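Local structure of carbamate kinase (Mycoplasma penetrans, 4AXS) at residues Ala55-His68 with Met111-Ile124. The protein probably acts as a carbamate kinase of the amino acid kinase family, transferring a phosphoryl group between ATP and carbamate. Residues are numbered along the deposited sequence; the frame is centred on the assembly and turned at random.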
ATOM      1  N   ALA A  55       2.884  17.947  -9.775  1.00 52.81           N
ATOM      2  CA  ALA A  55       4.103  18.644  -9.408  1.00 54.03           C
ATOM      3  C   ALA A  55       3.904  20.155  -9.521  1.00 58.39           C
ATOM      4  O   ALA A  55       4.175  20.891  -8.569  1.00 59.72           O
ATOM      5  CB  ALA A  55       5.258  18.184 -10.279  1.00 52.65           C
ATOM      6  N   ALA A  56       3.403  20.603 -10.674  1.00 56.85           N
ATOM      7  CA  ALA A  56       3.292  22.037 -10.979  1.00 57.00           C
ATOM      8  C   ALA A  56       2.443  22.842  -9.997  1.00 58.71           C
ATOM      9  O   ALA A  56       2.698  24.028  -9.789  1.00 59.42           O
ATOM     10  CB  ALA A  56       2.799  22.254 -12.404  1.00 52.43           C
ATOM     11  N   LEU A  57       1.436  22.208  -9.407  1.00 53.87           N
ATOM     12  CA  LEU A  57       0.592  22.876  -8.425  1.00 54.15           C
ATOM     13  C   LEU A  57       1.338  23.047  -7.111  1.00 57.54           C
ATOM     14  O   LEU A  57       1.196  24.067  -6.428  1.00 56.88           O
ATOM     15  CB  LEU A  57      -0.704  22.093  -8.194  1.00 52.94           C
ATOM     16  CG  LEU A  57      -1.652  21.926  -9.383  1.00 55.50           C
ATOM     17  CD1 LEU A  57      -2.802  21.022  -9.016  1.00 54.88           C
ATOM     18  CD2 LEU A  57      -2.172  23.277  -9.876  1.00 59.57           C
ATOM     19  N   ILE A  58       2.127  22.034  -6.759  1.00 60.79           N
ATOM     20  CA  ILE A  58       2.931  22.070  -5.543  1.00 59.83           C
ATOM     21  C   ILE A  58       3.889  23.252  -5.612  1.00 67.50           C
ATOM     22  O   ILE A  58       4.319  23.784  -4.580  1.00 69.12           O
ATOM     23  CB  ILE A  58       3.761  20.799  -5.367  1.00 60.83           C
ATOM     24  CG1 ILE A  58       2.892  19.547  -5.525  1.00 61.23           C
ATOM     25  CG2 ILE A  58       4.452  20.818  -4.017  1.00 67.34           C
ATOM     26  CD1 ILE A  58       1.838  19.396  -4.459  1.00 59.12           C
ATOM     27  N   GLN A  59       4.230  23.644  -6.841  1.00 62.47           N
ATOM     28  CA  GLN A  59       4.953  24.883  -7.084  1.00 63.08           C
ATOM     29  C   GLN A  59       4.236  26.221  -6.930  1.00 65.96           C
ATOM     30  O   GLN A  59       4.785  27.170  -6.362  1.00 66.72           O
ATOM     31  CB  GLN A  59       5.336  25.001  -8.554  1.00 63.38           C
ATOM     32  CG  GLN A  59       6.519  24.172  -8.970  1.00 60.60           C
ATOM     33  CD  GLN A  59       7.082  24.633 -10.301  1.00 69.83           C
ATOM     34  OE1 GLN A  59       8.183  24.243 -10.693  1.00 70.34           O
ATOM     35  NE2 GLN A  59       6.325  25.480 -11.005  1.00 64.01           N
ATOM     36  N   GLU A  60       3.009  26.285  -7.441  1.00 60.88           N
ATOM     37  CA  GLU A  60       2.147  27.458  -7.283  1.00 62.84           C
ATOM     38  C   GLU A  60       1.755  27.710  -5.831  1.00 70.88           C
ATOM     39  O   GLU A  60       1.043  28.681  -5.531  1.00 70.16           O
ATOM     40  CB  GLU A  60       0.850  27.293  -8.081  1.00 60.91           C
ATOM     41  CG  GLU A  60       0.911  27.756  -9.532  1.00 65.71           C
ATOM     42  CD  GLU A  60       1.625  26.780 -10.451  1.00 62.31           C
ATOM     43  OE1 GLU A  60       2.828  26.523 -10.231  1.00 66.07           O
ATOM     44  OE2 GLU A  60       0.978  26.281 -11.402  1.00 60.10           O
ATOM     45  N   GLY A  61       2.231  26.845  -4.935  1.00 62.12           N
ATOM     46  CA  GLY A  61       2.012  27.030  -3.514  1.00 63.13           C
ATOM     47  C   GLY A  61       0.875  26.194  -2.962  1.00 67.40           C
ATOM     48  O   GLY A  61       0.593  26.227  -1.755  1.00 63.33           O
ATOM     49  N   HIS A  62       0.222  25.441  -3.846  1.00 66.43           N
ATOM     50  CA  HIS A  62      -0.903  24.593  -3.451  1.00 64.54           C
ATOM     51  C   HIS A  62      -0.490  23.306  -2.725  1.00 61.35           C
ATOM     52  O   HIS A  62       0.592  22.759  -2.955  1.00 54.36           O
ATOM     53  CB  HIS A  62      -1.760  24.237  -4.663  1.00 59.97           C
ATOM     54  CG  HIS A  62      -2.286  25.428  -5.400  1.00 69.67           C
ATOM     55  ND1 HIS A  62      -3.273  26.245  -4.887  1.00 74.64           N
ATOM     56  CD2 HIS A  62      -1.966  25.939  -6.613  1.00 64.29           C
ATOM     57  CE1 HIS A  62      -3.534  27.209  -5.753  1.00 65.93           C
ATOM     58  NE2 HIS A  62      -2.753  27.047  -6.806  1.00 61.54           N
ATOM     59  N   GLU A  63      -1.371  22.851  -1.838  1.00 57.82           N
ATOM     60  CA  GLU A  63      -1.280  21.525  -1.247  1.00 60.83           C
ATOM     61  C   GLU A  63      -2.129  20.583  -2.095  1.00 56.19           C
ATOM     62  O   GLU A  63      -3.335  20.772  -2.198  1.00 59.40           O
ATOM     63  CB  GLU A  63      -1.832  21.531   0.184  1.00 62.39           C
ATOM     64  CG  GLU A  63      -1.258  22.601   1.116  1.00 61.14           C
ATOM     65  CD  GLU A  63      -2.258  23.013   2.191  1.00 64.38           C
ATOM     66  OE1 GLU A  63      -3.182  23.800   1.869  1.00 68.60           O
ATOM     67  OE2 GLU A  63      -2.134  22.543   3.345  1.00 50.44           O
ATOM     68  N   VAL A  64      -1.505  19.578  -2.706  1.00 57.39           N
ATOM     69  CA  VAL A  64      -2.234  18.602  -3.512  1.00 51.23           C
ATOM     70  C   VAL A  64      -2.333  17.262  -2.797  1.00 53.67           C
ATOM     71  O   VAL A  64      -1.333  16.563  -2.615  1.00 55.85           O
ATOM     72  CB  VAL A  64      -1.589  18.374  -4.907  1.00 54.00           C
ATOM     73  CG1 VAL A  64      -2.430  17.404  -5.737  1.00 48.59           C
ATOM     74  CG2 VAL A  64      -1.398  19.691  -5.651  1.00 50.15           C
ATOM     75  N   ILE A  65      -3.547  16.919  -2.384  1.00 52.40           N
ATOM     76  CA  ILE A  65      -3.855  15.592  -1.876  1.00 44.18           C
ATOM     77  C   ILE A  65      -4.240  14.722  -3.069  1.00 45.34           C
ATOM     78  O   ILE A  65      -5.113  15.083  -3.851  1.00 37.90           O
ATOM     79  CB  ILE A  65      -5.028  15.648  -0.908  1.00 47.27           C
ATOM     80  CG1 ILE A  65      -4.669  16.498   0.316  1.00 53.57           C
ATOM     81  CG2 ILE A  65      -5.435  14.239  -0.485  1.00 49.71           C
ATOM     82  CD1 ILE A  65      -4.508  17.979   0.056  1.00 51.92           C
ATOM     83  N   VAL A  66      -3.582  13.577  -3.225  1.00 47.54           N
ATOM     84  CA  VAL A  66      -3.790  12.778  -4.432  1.00 45.60           C
ATOM     85  C   VAL A  66      -4.569  11.481  -4.207  1.00 42.38           C
ATOM     86  O   VAL A  66      -4.425  10.833  -3.166  1.00 43.28           O
ATOM     87  CB  VAL A  66      -2.462  12.486  -5.138  1.00 40.17           C
ATOM     88  CG1 VAL A  66      -2.717  11.756  -6.436  1.00 38.16           C
ATOM     89  CG2 VAL A  66      -1.724  13.786  -5.398  1.00 36.91           C
ATOM     90  N   GLY A  67      -5.394  11.122  -5.191  1.00 40.73           N
ATOM     91  CA  GLY A  67      -6.235   9.938  -5.132  1.00 38.43           C
ATOM     92  C   GLY A  67      -6.433   9.340  -6.512  1.00 39.18           C
ATOM     93  O   GLY A  67      -6.055   9.951  -7.505  1.00 40.20           O
ATOM     94  N   HIS A  68      -7.017   8.145  -6.584  1.00 38.85           N
ATOM     95  CA  HIS A  68      -7.150   7.435  -7.855  1.00 37.71           C
ATOM     96  C   HIS A  68      -8.155   6.299  -7.770  1.00 36.29           C
ATOM     97  O   HIS A  68      -8.385   5.740  -6.698  1.00 35.22           O
ATOM     98  CB  HIS A  68      -5.802   6.863  -8.297  1.00 38.77           C
ATOM     99  CG  HIS A  68      -5.303   5.751  -7.424  1.00 36.35           C
ATOM    100  ND1 HIS A  68      -5.679   4.437  -7.603  1.00 31.88           N
ATOM    101  CD2 HIS A  68      -4.459   5.761  -6.366  1.00 33.41           C
ATOM    102  CE1 HIS A  68      -5.105   3.688  -6.681  1.00 30.58           C
ATOM    103  NE2 HIS A  68      -4.355   4.466  -5.923  1.00 36.11           N
ATOM    104  N   MET A 111       2.425   5.536  -8.968  1.00 32.04           N
ATOM    105  CA  MET A 111       2.251   6.928  -8.596  1.00 38.81           C
ATOM    106  C   MET A 111       3.390   7.462  -7.717  1.00 41.34           C
ATOM    107  O   MET A 111       3.898   8.557  -7.968  1.00 38.67           O
ATOM    108  CB  MET A 111       0.872   7.152  -7.953  1.00 40.04           C
ATOM    109  CG  MET A 111      -0.283   6.796  -8.910  1.00 43.29           C
ATOM    110  SD  MET A 111      -1.941   7.208  -8.327  1.00 51.40           S
ATOM    111  CE  MET A 111      -1.863   8.991  -8.405  1.00 42.83           C
ATOM    112  N   LEU A 112       3.808   6.682  -6.714  1.00 39.31           N
ATOM    113  CA  LEU A 112       4.846   7.117  -5.780  1.00 35.41           C
ATOM    114  C   LEU A 112       6.155   7.458  -6.477  1.00 37.30           C
ATOM    115  O   LEU A 112       6.789   8.463  -6.164  1.00 37.44           O
ATOM    116  CB  LEU A 112       5.103   6.051  -4.730  1.00 41.81           C
ATOM    117  CG  LEU A 112       5.588   6.581  -3.386  1.00 44.80           C
ATOM    118  CD1 LEU A 112       4.637   7.667  -2.892  1.00 40.68           C
ATOM    119  CD2 LEU A 112       5.677   5.430  -2.390  1.00 39.48           C
ATOM    120  N   THR A 113       6.574   6.625  -7.420  1.00 35.56           N
ATOM    121  CA  THR A 113       7.755   6.966  -8.199  1.00 40.10           C
ATOM    122  C   THR A 113       7.503   8.263  -8.966  1.00 46.76           C
ATOM    123  O   THR A 113       8.186   9.273  -8.762  1.00 45.23           O
ATOM    124  CB  THR A 113       8.109   5.883  -9.231  1.00 40.07           C
ATOM    125  OG1 THR A 113       8.428   4.657  -8.568  1.00 43.78           O
ATOM    126  CG2 THR A 113       9.304   6.312 -10.049  1.00 39.85           C
ATOM    127  N   ALA A 114       6.493   8.220  -9.837  1.00 45.18           N
ATOM    128  CA  ALA A 114       6.268   9.268 -10.820  1.00 40.95           C
ATOM    129  C   ALA A 114       6.140  10.655 -10.204  1.00 47.45           C
ATOM    130  O   ALA A 114       6.734  11.624 -10.694  1.00 50.30           O
ATOM    131  CB  ALA A 114       5.060   8.941 -11.656  1.00 43.02           C
ATOM    132  N   ILE A 115       5.376  10.761  -9.128  1.00 43.95           N
ATOM    133  CA  ILE A 115       5.119  12.081  -8.572  1.00 45.93           C
ATOM    134  C   ILE A 115       6.328  12.557  -7.779  1.00 49.25           C
ATOM    135  O   ILE A 115       6.632  13.752  -7.741  1.00 53.09           O
ATOM    136  CB  ILE A 115       3.845  12.114  -7.715  1.00 43.22           C
ATOM    137  CG1 ILE A 115       3.711  13.466  -7.026  1.00 41.47           C
ATOM    138  CG2 ILE A 115       3.892  11.017  -6.661  1.00 56.72           C
ATOM    139  CD1 ILE A 115       2.640  13.491  -5.981  1.00 46.64           C
ATOM    140  N   SER A 116       7.013  11.616  -7.140  1.00 50.15           N
ATOM    141  CA  SER A 116       8.303  11.904  -6.528  1.00 47.05           C
ATOM    142  C   SER A 116       9.231  12.394  -7.637  1.00 51.09           C
ATOM    143  O   SER A 116       9.852  13.453  -7.526  1.00 52.89           O
ATOM    144  CB  SER A 116       8.880  10.642  -5.868  1.00 46.20           C
ATOM    145  OG  SER A 116       8.411  10.466  -4.537  1.00 40.13           O
ATOM    146  N   ASN A 117       9.303  11.621  -8.716  1.00 46.88           N
ATOM    147  CA  ASN A 117      10.173  11.952  -9.831  1.00 50.15           C
ATOM    148  C   ASN A 117       9.917  13.357 -10.378  1.00 59.70           C
ATOM    149  O   ASN A 117      10.852  14.152 -10.508  1.00 59.55           O
ATOM    150  CB  ASN A 117      10.035  10.915 -10.939  1.00 44.70           C
ATOM    151  CG  ASN A 117      10.999   9.765 -10.775  1.00 49.07           C
ATOM    152  OD1 ASN A 117      11.788   9.736  -9.827  1.00 51.25           O
ATOM    153  ND2 ASN A 117      10.953   8.809 -11.703  1.00 42.87           N
ATOM    154  N   GLU A 118       8.656  13.662 -10.686  1.00 54.81           N
ATOM    155  CA  GLU A 118       8.302  14.974 -11.225  1.00 54.11           C
ATOM    156  C   GLU A 118       8.672  16.112 -10.277  1.00 58.33           C
ATOM    157  O   GLU A 118       9.203  17.130 -10.709  1.00 61.25           O
ATOM    158  CB  GLU A 118       6.811  15.052 -11.572  1.00 55.31           C
ATOM    159  CG  GLU A 118       6.374  14.117 -12.682  1.00 51.70           C
ATOM    160  CD  GLU A 118       7.181  14.303 -13.948  1.00 57.67           C
ATOM    161  OE1 GLU A 118       7.626  15.443 -14.191  1.00 64.19           O
ATOM    162  OE2 GLU A 118       7.375  13.313 -14.694  1.00 55.52           O
ATOM    163  N   LEU A 119       8.383  15.948  -8.990  1.00 56.79           N
ATOM    164  CA  LEU A 119       8.738  16.970  -8.006  1.00 58.92           C
ATOM    165  C   LEU A 119      10.241  17.258  -8.006  1.00 65.80           C
ATOM    166  O   LEU A 119      10.658  18.382  -7.726  1.00 68.62           O
ATOM    167  CB  LEU A 119       8.276  16.576  -6.596  1.00 53.29           C
ATOM    168  CG  LEU A 119       6.764  16.603  -6.355  1.00 58.12           C
ATOM    169  CD1 LEU A 119       6.390  15.997  -5.011  1.00 47.10           C
ATOM    170  CD2 LEU A 119       6.214  18.024  -6.477  1.00 56.08           C
ATOM    171  N   LYS A 120      11.048  16.246  -8.321  1.00 63.95           N
ATOM    172  CA  LYS A 120      12.502  16.412  -8.343  1.00 65.01           C
ATOM    173  C   LYS A 120      12.979  17.191  -9.572  1.00 67.45           C
ATOM    174  O   LYS A 120      13.973  17.920  -9.497  1.00 71.03           O
ATOM    175  CB  LYS A 120      13.223  15.059  -8.244  1.00 58.81           C
ATOM    176  CG  LYS A 120      13.092  14.384  -6.891  1.00 57.93           C
ATOM    177  CD  LYS A 120      13.487  12.897  -6.943  1.00 64.08           C
ATOM    178  CE  LYS A 120      14.998  12.666  -6.882  1.00 56.64           C
ATOM    179  NZ  LYS A 120      15.592  13.258  -5.649  1.00 57.51           N
ATOM    180  N   LYS A 121      12.281  17.038 -10.699  1.00 67.40           N
ATOM    181  CA  LYS A 121      12.624  17.797 -11.909  1.00 72.01           C
ATOM    182  C   LYS A 121      12.588  19.284 -11.610  1.00 67.87           C
ATOM    183  O   LYS A 121      13.334  20.068 -12.194  1.00 71.34           O
ATOM    184  CB  LYS A 121      11.674  17.483 -13.070  1.00 61.58           C
ATOM    185  CG  LYS A 121      11.641  16.025 -13.442  1.00 63.41           C
ATOM    186  CD  LYS A 121      10.944  15.780 -14.759  1.00 58.01           C
ATOM    187  CE  LYS A 121      10.987  14.297 -15.093  1.00 60.62           C
ATOM    188  NZ  LYS A 121      10.716  13.995 -16.521  1.00 61.01           N
ATOM    189  N   LEU A 122      11.715  19.656 -10.681  1.00 67.17           N
ATOM    190  CA  LEU A 122      11.522  21.044 -10.290  1.00 70.30           C
ATOM    191  C   LEU A 122      12.376  21.366  -9.074  1.00 73.48           C
ATOM    192  O   LEU A 122      12.200  22.413  -8.435  1.00 75.03           O
ATOM    193  CB  LEU A 122      10.052  21.279  -9.948  1.00 68.26           C
ATOM    194  CG  LEU A 122       9.090  20.523 -10.861  1.00 69.09           C
ATOM    195  CD1 LEU A 122       7.670  20.567 -10.318  1.00 68.05           C
ATOM    196  CD2 LEU A 122       9.167  21.089 -12.274  1.00 67.94           C
ATOM    197  N   ASN A 123      13.291  20.456  -8.754  1.00 66.24           N
ATOM    198  CA  ASN A 123      14.108  20.590  -7.564  1.00 68.19           C
ATOM    199  C   ASN A 123      13.306  21.072  -6.362  1.00 66.75           C
ATOM    200  O   ASN A 123      13.691  22.019  -5.672  1.00 62.50           O
ATOM    201  CB  ASN A 123      15.295  21.513  -7.827  1.00 74.12           C
ATOM    202  CG  ASN A 123      16.614  20.792  -7.709  1.00 72.96           C
ATOM    203  OD1 ASN A 123      17.241  20.456  -8.714  1.00 73.36           O
ATOM    204  ND2 ASN A 123      17.033  20.521  -6.473  1.00 68.54           N
ATOM    205  N   ILE A 124      12.177  20.415  -6.127  1.00 66.64           N
ATOM    206  CA  ILE A 124      11.396  20.655  -4.922  1.00 69.25           C
ATOM    207  C   ILE A 124      11.637  19.527  -3.911  1.00 65.58           C
ATOM    208  O   ILE A 124      11.866  18.369  -4.286  1.00 59.72           O
ATOM    209  CB  ILE A 124       9.885  20.780  -5.232  1.00 64.38           C
ATOM    210  CG1 ILE A 124       9.666  21.581  -6.522  1.00 69.78           C
ATOM    211  CG2 ILE A 124       9.149  21.416  -4.053  1.00 63.14           C
ATOM    212  CD1 ILE A 124       8.208  21.697  -6.958  1.00 62.94           C
TER
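Ala-55, Ile-58 and Gln-59, in the last turn of helix 48-59, form a largely buried, apolar helix-on-helix contact with Leu-119 in the last turn of helix 96-121 and Leu-122 and Ile-124 just beyond it; further along, Val-66 and His-68 of strand 64-68 meet Met-111 of the same helix. No hydrogen bond joins the segments. The two helix segments cross at -49° with axes 9.4 Å apart, and the chains come nearest at Ala-55, whose CB points toward the partner: it lies 3.4 Å from Leu-122 CD1 and also rests on CB of Glu-118. Leu-119 reaches in with one branch, CD2 lying 3.8 Å from Ile-58 CG1, and the two side chains cross at about a right angle. At the solvent-facing margin the extended chain of Gln-59 runs across Leu-122 and Ile-124, its CG 3.6 Å from Ile-124 CD1. Ile-124 is delivered here by a Schellman motif ending the helix: Asn-123 has positive phi, and Ile-124 N bonds to Leu-119 O. In the alpha/beta fold of the amino acid kinase family, helix 48-59 leads through a turn at Gly-61 into strand 64-68, which runs parallel to strand 27-31. Helix 96-121 packs over helix 48-59 and the end of strand 64-68, and its Asn-117 and Thr-113 hydrogen-bond to Tyr-223 and Gln-134 of the second subunit. Toward the strand's C-terminal end, Met-111 bends at chi3 (69°), bringing CE to 3.5 Å from Val-66 CG1 while SD sits obliquely by the His-68 ring, 4.2 Å from its centroid, in a Met-aromatic contact. The NE2 of that histidine is hydrogen-bonded to Tyr-130. Ile-115 touches Val-66 more loosely, CD1 to CG2 4.4 Å, and Ile-207 of strand 205-207 packs on both Val-66 and Met-111.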